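Local coordinates for magnesium transporter MgtE (Enterococcus faecalis, PDB 2OUX), which probably transports magnesium ions across the cell membrane as a homodimer whose magnesium-binding cytosolic domain, the crystallised part, probably gates transport, at residues E7-L19 with L30-F42. Numbering follows the deposited sequence.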
loop_
_atom_site.group_PDB
_atom_site.type_symbol
_atom_site.label_atom_id
_atom_site.label_comp_id
_atom_site.label_asym_id
_atom_site.label_seq_id
_atom_site.Cartn_x
_atom_site.Cartn_y
_atom_site.Cartn_z
ATOM N N GLU A 7 11.306 -17.285 -18.492
ATOM C CA GLU A 7 10.966 -16.756 -17.140
ATOM C C GLU A 7 12.223 -16.345 -16.386
ATOM O O GLU A 7 13.239 -15.980 -16.983
ATOM C CB GLU A 7 10.228 -17.818 -16.318
ATOM C CG GLU A 7 9.150 -18.544 -17.084
ATOM C CD GLU A 7 8.007 -17.636 -17.470
ATOM O OE1 GLU A 7 7.105 -17.420 -16.630
ATOM O OE2 GLU A 7 8.020 -17.129 -18.613
HETATM N N MSE A 8 12.135 -16.427 -15.064
HETATM C CA MSE A 8 13.227 -16.070 -14.175
HETATM C C MSE A 8 14.526 -16.752 -14.574
HETATM O O MSE A 8 15.573 -16.110 -14.667
HETATM C CB MSE A 8 12.877 -16.467 -12.743
HETATM C CG MSE A 8 13.615 -15.665 -11.708
HETATM SE SE MSE A 8 13.237 -13.822 -12.043
HETATM C CE MSE A 8 11.454 -13.776 -11.312
ATOM N N GLU A 9 14.449 -18.058 -14.801
ATOM C CA GLU A 9 15.621 -18.832 -15.171
ATOM C C GLU A 9 16.372 -18.212 -16.348
ATOM O O GLU A 9 17.549 -17.880 -16.232
ATOM C CB GLU A 9 15.222 -20.281 -15.489
ATOM C CG GLU A 9 14.263 -20.479 -16.670
ATOM C CD GLU A 9 12.819 -20.103 -16.364
ATOM O OE1 GLU A 9 12.296 -20.510 -15.302
ATOM O OE2 GLU A 9 12.202 -19.415 -17.200
ATOM N N GLU A 10 15.681 -18.047 -17.470
ATOM C CA GLU A 10 16.282 -17.470 -18.665
ATOM C C GLU A 10 17.060 -16.192 -18.360
ATOM O O GLU A 10 18.250 -16.095 -18.658
ATOM C CB GLU A 10 15.195 -17.172 -19.701
ATOM C CG GLU A 10 15.685 -16.403 -20.919
ATOM C CD GLU A 10 14.564 -16.059 -21.881
ATOM O OE1 GLU A 10 13.556 -15.472 -21.433
ATOM O OE2 GLU A 10 14.687 -16.369 -23.084
ATOM N N GLN A 11 16.382 -15.215 -17.768
ATOM C CA GLN A 11 17.012 -13.943 -17.436
ATOM C C GLN A 11 18.261 -14.100 -16.571
ATOM O O GLN A 11 19.302 -13.512 -16.866
ATOM C CB GLN A 11 16.004 -13.027 -16.735
ATOM C CG GLN A 11 15.487 -11.885 -17.599
ATOM C CD GLN A 11 16.547 -10.829 -17.854
ATOM O OE1 GLN A 11 16.948 -10.099 -16.943
ATOM N NE2 GLN A 11 17.016 -10.749 -19.094
ATOM N N PHE A 12 18.156 -14.886 -15.504
ATOM C CA PHE A 12 19.284 -15.108 -14.610
ATOM C C PHE A 12 20.485 -15.686 -15.358
ATOM O O PHE A 12 21.623 -15.294 -15.109
ATOM C CB PHE A 12 18.878 -16.042 -13.464
ATOM C CG PHE A 12 18.097 -15.365 -12.364
ATOM C CD1 PHE A 12 17.662 -14.046 -12.496
ATOM C CD2 PHE A 12 17.799 -16.045 -11.191
ATOM C CE1 PHE A 12 16.948 -13.419 -11.476
ATOM C CE2 PHE A 12 17.083 -15.424 -10.164
ATOM C CZ PHE A 12 16.658 -14.109 -10.310
ATOM N N ALA A 13 20.222 -16.608 -16.282
ATOM C CA ALA A 13 21.276 -17.245 -17.071
ATOM C C ALA A 13 22.058 -16.224 -17.894
ATOM O O ALA A 13 23.290 -16.273 -17.947
ATOM C CB ALA A 13 20.671 -18.310 -17.990
ATOM N N LEU A 14 21.341 -15.314 -18.547
ATOM C CA LEU A 14 21.978 -14.269 -19.340
ATOM C C LEU A 14 22.786 -13.395 -18.391
ATOM O O LEU A 14 23.928 -13.036 -18.674
ATOM C CB LEU A 14 20.924 -13.409 -20.046
ATOM C CG LEU A 14 20.376 -13.819 -21.421
ATOM C CD1 LEU A 14 19.785 -15.230 -21.398
ATOM C CD2 LEU A 14 19.326 -12.803 -21.823
ATOM N N LEU A 15 22.173 -13.060 -17.259
ATOM C CA LEU A 15 22.810 -12.231 -16.242
ATOM C C LEU A 15 24.119 -12.848 -15.759
ATOM O O LEU A 15 25.132 -12.159 -15.661
ATOM C CB LEU A 15 21.875 -12.054 -15.049
ATOM C CG LEU A 15 21.449 -10.651 -14.623
ATOM C CD1 LEU A 15 20.694 -10.766 -13.303
ATOM C CD2 LEU A 15 22.654 -9.742 -14.455
ATOM N N LEU A 16 24.091 -14.141 -15.446
ATOM C CA LEU A 16 25.287 -14.851 -14.975
ATOM C C LEU A 16 26.420 -14.777 -15.996
ATOM O O LEU A 16 27.592 -14.693 -15.636
ATOM C CB LEU A 16 24.970 -16.325 -14.690
ATOM C CG LEU A 16 24.924 -16.756 -13.215
ATOM C CD1 LEU A 16 24.470 -18.212 -13.101
ATOM C CD2 LEU A 16 26.291 -16.575 -12.586
ATOM N N GLU A 17 26.060 -14.820 -17.272
ATOM C CA GLU A 17 27.057 -14.762 -18.325
ATOM C C GLU A 17 27.698 -13.385 -18.447
ATOM O O GLU A 17 28.917 -13.283 -18.575
ATOM C CB GLU A 17 26.441 -15.191 -19.659
ATOM C CG GLU A 17 26.362 -16.706 -19.819
ATOM C CD GLU A 17 27.743 -17.365 -19.835
ATOM O OE1 GLU A 17 28.530 -17.083 -20.766
ATOM O OE2 GLU A 17 28.043 -18.163 -18.919
ATOM N N THR A 18 26.895 -12.327 -18.400
ATOM C CA THR A 18 27.460 -10.988 -18.506
ATOM C C THR A 18 28.368 -10.788 -17.304
ATOM O O THR A 18 29.360 -10.063 -17.371
ATOM C CB THR A 18 26.379 -9.886 -18.481
ATOM O OG1 THR A 18 25.903 -9.714 -17.143
ATOM C CG2 THR A 18 25.215 -10.255 -19.390
ATOM N N LEU A 19 28.020 -11.446 -16.204
ATOM C CA LEU A 19 28.792 -11.352 -14.977
ATOM C C LEU A 19 30.156 -12.000 -15.162
ATOM O O LEU A 19 31.189 -11.381 -14.899
ATOM C CB LEU A 19 28.037 -12.032 -13.833
ATOM C CG LEU A 19 28.632 -11.911 -12.432
ATOM C CD1 LEU A 19 28.922 -10.447 -12.115
ATOM C CD2 LEU A 19 27.658 -12.500 -11.416
ATOM N N LEU A 30 20.863 -5.088 -17.164
ATOM C CA LEU A 30 19.996 -6.227 -16.885
ATOM C C LEU A 30 19.608 -6.297 -15.408
ATOM O O LEU A 30 18.428 -6.275 -15.071
ATOM C CB LEU A 30 20.694 -7.529 -17.300
ATOM C CG LEU A 30 20.953 -7.724 -18.799
ATOM C CD1 LEU A 30 21.792 -8.974 -19.018
ATOM C CD2 LEU A 30 19.628 -7.830 -19.539
ATOM N N PHE A 31 20.613 -6.365 -14.543
ATOM C CA PHE A 31 20.408 -6.447 -13.105
ATOM C C PHE A 31 19.468 -5.356 -12.604
ATOM O O PHE A 31 18.473 -5.640 -11.939
ATOM C CB PHE A 31 21.754 -6.335 -12.374
ATOM C CG PHE A 31 21.655 -6.514 -10.876
ATOM C CD1 PHE A 31 21.555 -7.786 -10.312
ATOM C CD2 PHE A 31 21.634 -5.408 -10.032
ATOM C CE1 PHE A 31 21.431 -7.954 -8.922
ATOM C CE2 PHE A 31 21.508 -5.559 -8.645
ATOM C CZ PHE A 31 21.408 -6.834 -8.089
ATOM N N LEU A 32 19.788 -4.110 -12.938
ATOM C CA LEU A 32 18.998 -2.968 -12.502
ATOM C C LEU A 32 17.612 -2.909 -13.133
ATOM O O LEU A 32 16.801 -2.087 -12.758
ATOM C CB LEU A 32 19.776 -1.668 -12.770
ATOM C CG LEU A 32 20.530 -0.972 -11.622
ATOM C CD1 LEU A 32 20.873 -1.946 -10.508
ATOM C CD2 LEU A 32 21.800 -0.322 -12.174
ATOM N N ALA A 33 17.340 -3.781 -14.098
ATOM C CA ALA A 33 16.022 -3.814 -14.735
ATOM C C ALA A 33 15.118 -4.758 -13.930
ATOM O O ALA A 33 13.897 -4.759 -14.080
ATOM C CB ALA A 33 16.143 -4.304 -16.180
ATOM N N LEU A 34 15.739 -5.572 -13.089
ATOM C CA LEU A 34 15.010 -6.514 -12.247
ATOM C C LEU A 34 14.494 -5.796 -10.999
ATOM O O LEU A 34 15.118 -4.858 -10.512
ATOM C CB LEU A 34 15.933 -7.654 -11.793
ATOM C CG LEU A 34 16.578 -8.636 -12.772
ATOM C CD1 LEU A 34 17.622 -9.446 -12.036
ATOM C CD2 LEU A 34 15.523 -9.555 -13.360
ATOM N N HIS A 35 13.352 -6.254 -10.496
ATOM C CA HIS A 35 12.753 -5.726 -9.272
ATOM C C HIS A 35 13.725 -6.145 -8.157
ATOM O O HIS A 35 14.335 -7.202 -8.251
ATOM C CB HIS A 35 11.384 -6.382 -9.061
ATOM C CG HIS A 35 10.740 -6.041 -7.752
ATOM N ND1 HIS A 35 9.666 -5.177 -7.654
ATOM C CD2 HIS A 35 11.005 -6.461 -6.497
ATOM C CE1 HIS A 35 9.299 -5.084 -6.389
ATOM N NE2 HIS A 35 10.093 -5.850 -5.664
ATOM N N ILE A 36 13.867 -5.337 -7.112
ATOM C CA ILE A 36 14.797 -5.666 -6.036
ATOM C C ILE A 36 14.656 -7.063 -5.434
ATOM O O ILE A 36 15.636 -7.612 -4.944
ATOM C CB ILE A 36 14.746 -4.634 -4.892
ATOM C CG1 ILE A 36 13.303 -4.421 -4.433
ATOM C CG2 ILE A 36 15.405 -3.332 -5.341
ATOM C CD1 ILE A 36 13.191 -3.626 -3.146
ATOM N N TYR A 37 13.457 -7.642 -5.466
ATOM C CA TYR A 37 13.274 -8.993 -4.931
ATOM C C TYR A 37 13.918 -10.019 -5.860
ATOM O O TYR A 37 14.462 -11.021 -5.404
ATOM C CB TYR A 37 11.801 -9.352 -4.777
ATOM C CG TYR A 37 11.581 -10.843 -4.582
ATOM C CD1 TYR A 37 11.861 -11.464 -3.359
ATOM C CD2 TYR A 37 11.138 -11.639 -5.634
ATOM C CE1 TYR A 37 11.692 -12.848 -3.192
ATOM C CE2 TYR A 37 10.967 -13.016 -5.481
ATOM C CZ TYR A 37 11.250 -13.612 -4.263
ATOM O OH TYR A 37 11.072 -14.966 -4.125
ATOM N N GLU A 38 13.819 -9.784 -7.163
ATOM C CA GLU A 38 14.426 -10.698 -8.127
ATOM C C GLU A 38 15.949 -10.523 -8.024
ATOM O O GLU A 38 16.714 -11.486 -8.160
ATOM C CB GLU A 38 13.922 -10.393 -9.544
ATOM C CG GLU A 38 12.409 -10.424 -9.660
ATOM C CD GLU A 38 11.894 -10.139 -11.062
ATOM O OE1 GLU A 38 12.430 -9.239 -11.753
ATOM O OE2 GLU A 38 10.923 -10.810 -11.469
ATOM N N GLN A 39 16.379 -9.290 -7.769
ATOM C CA GLN A 39 17.802 -9.005 -7.603
ATOM C C GLN A 39 18.313 -9.841 -6.433
ATOM O O GLN A 39 19.412 -10.396 -6.483
ATOM C CB GLN A 39 18.026 -7.517 -7.308
ATOM C CG GLN A 39 17.878 -6.615 -8.533
ATOM C CD GLN A 39 17.943 -5.139 -8.190
ATOM O OE1 GLN A 39 18.658 -4.728 -7.272
ATOM N NE2 GLN A 39 17.192 -4.330 -8.932
ATOM N N GLY A 40 17.505 -9.930 -5.381
ATOM C CA GLY A 40 17.899 -10.705 -4.218
ATOM C C GLY A 40 18.037 -12.193 -4.507
ATOM O O GLY A 40 18.971 -12.845 -4.038
ATOM N N GLN A 41 17.106 -12.741 -5.276
ATOM C CA GLN A 41 17.152 -14.155 -5.614
ATOM C C GLN A 41 18.372 -14.460 -6.475
ATOM O O GLN A 41 19.088 -15.432 -6.231
ATOM C CB GLN A 41 15.870 -14.561 -6.344
ATOM C CG GLN A 41 14.631 -14.417 -5.477
ATOM C CD GLN A 41 14.747 -15.204 -4.182
ATOM O OE1 GLN A 41 14.673 -16.432 -4.185
ATOM N NE2 GLN A 41 14.943 -14.498 -3.072
ATOM N N PHE A 42 18.604 -13.628 -7.486
ATOM C CA PHE A 42 19.756 -13.804 -8.358
ATOM C C PHE A 42 21.006 -13.827 -7.488
ATOM O O PHE A 42 21.783 -14.775 -7.536
ATOM C CB PHE A 42 19.859 -12.651 -9.362
ATOM C CG PHE A 42 21.095 -12.704 -10.215
ATOM C CD1 PHE A 42 21.217 -13.649 -11.233
ATOM C CD2 PHE A 42 22.149 -11.830 -9.983
ATOM C CE1 PHE A 42 22.374 -13.724 -12.005
ATOM C CE2 PHE A 42 23.305 -11.898 -10.746
ATOM C CZ PHE A 42 23.420 -12.849 -11.763
HETATM O O HOH W 1 16.449 -7.527 -16.894
#
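Phe42 is the knob of this contact and fits a hole made by Phe12, Leu15, Leu16 and Leu19 of helix 8-19. Its CG lies anti to the backbone N (chi1 175°), which turns the ring against helix 8-19. Leu15 CD1 sits over the centre of that ring, 3.4 Å from the centroid, in a CH-pi contact. The edge of Phe42 also meets the face of Phe12, a T-shaped pair with centroids 5.3 Å apart and planes at 67°. Phe42 CB covers the same face of Phe12, while Met8 CG lies over the opposite one. Leu34 closes this tight part: its CD1 meets Leu15 CD1 tip to tip at 3.6 Å.

The side near Gln11 and Met8 is looser and more polar. One water donates to Gln11 OE1 (2.6 Å) and to Leu30 O (3.0 Å), bridging the segments. Selenomethionine Met8 is poorly ordered; its CE methyl comes nearest to Glu38 OE2, which is hydrogen-bonded to Tyr230 of the second subunit.

The contact joins the first helices of the cytosolic N domain. Phe27 of helix 24-31 packs on Leu15 and Phe42, and helix 48-57 covers Leu16 and Leu19.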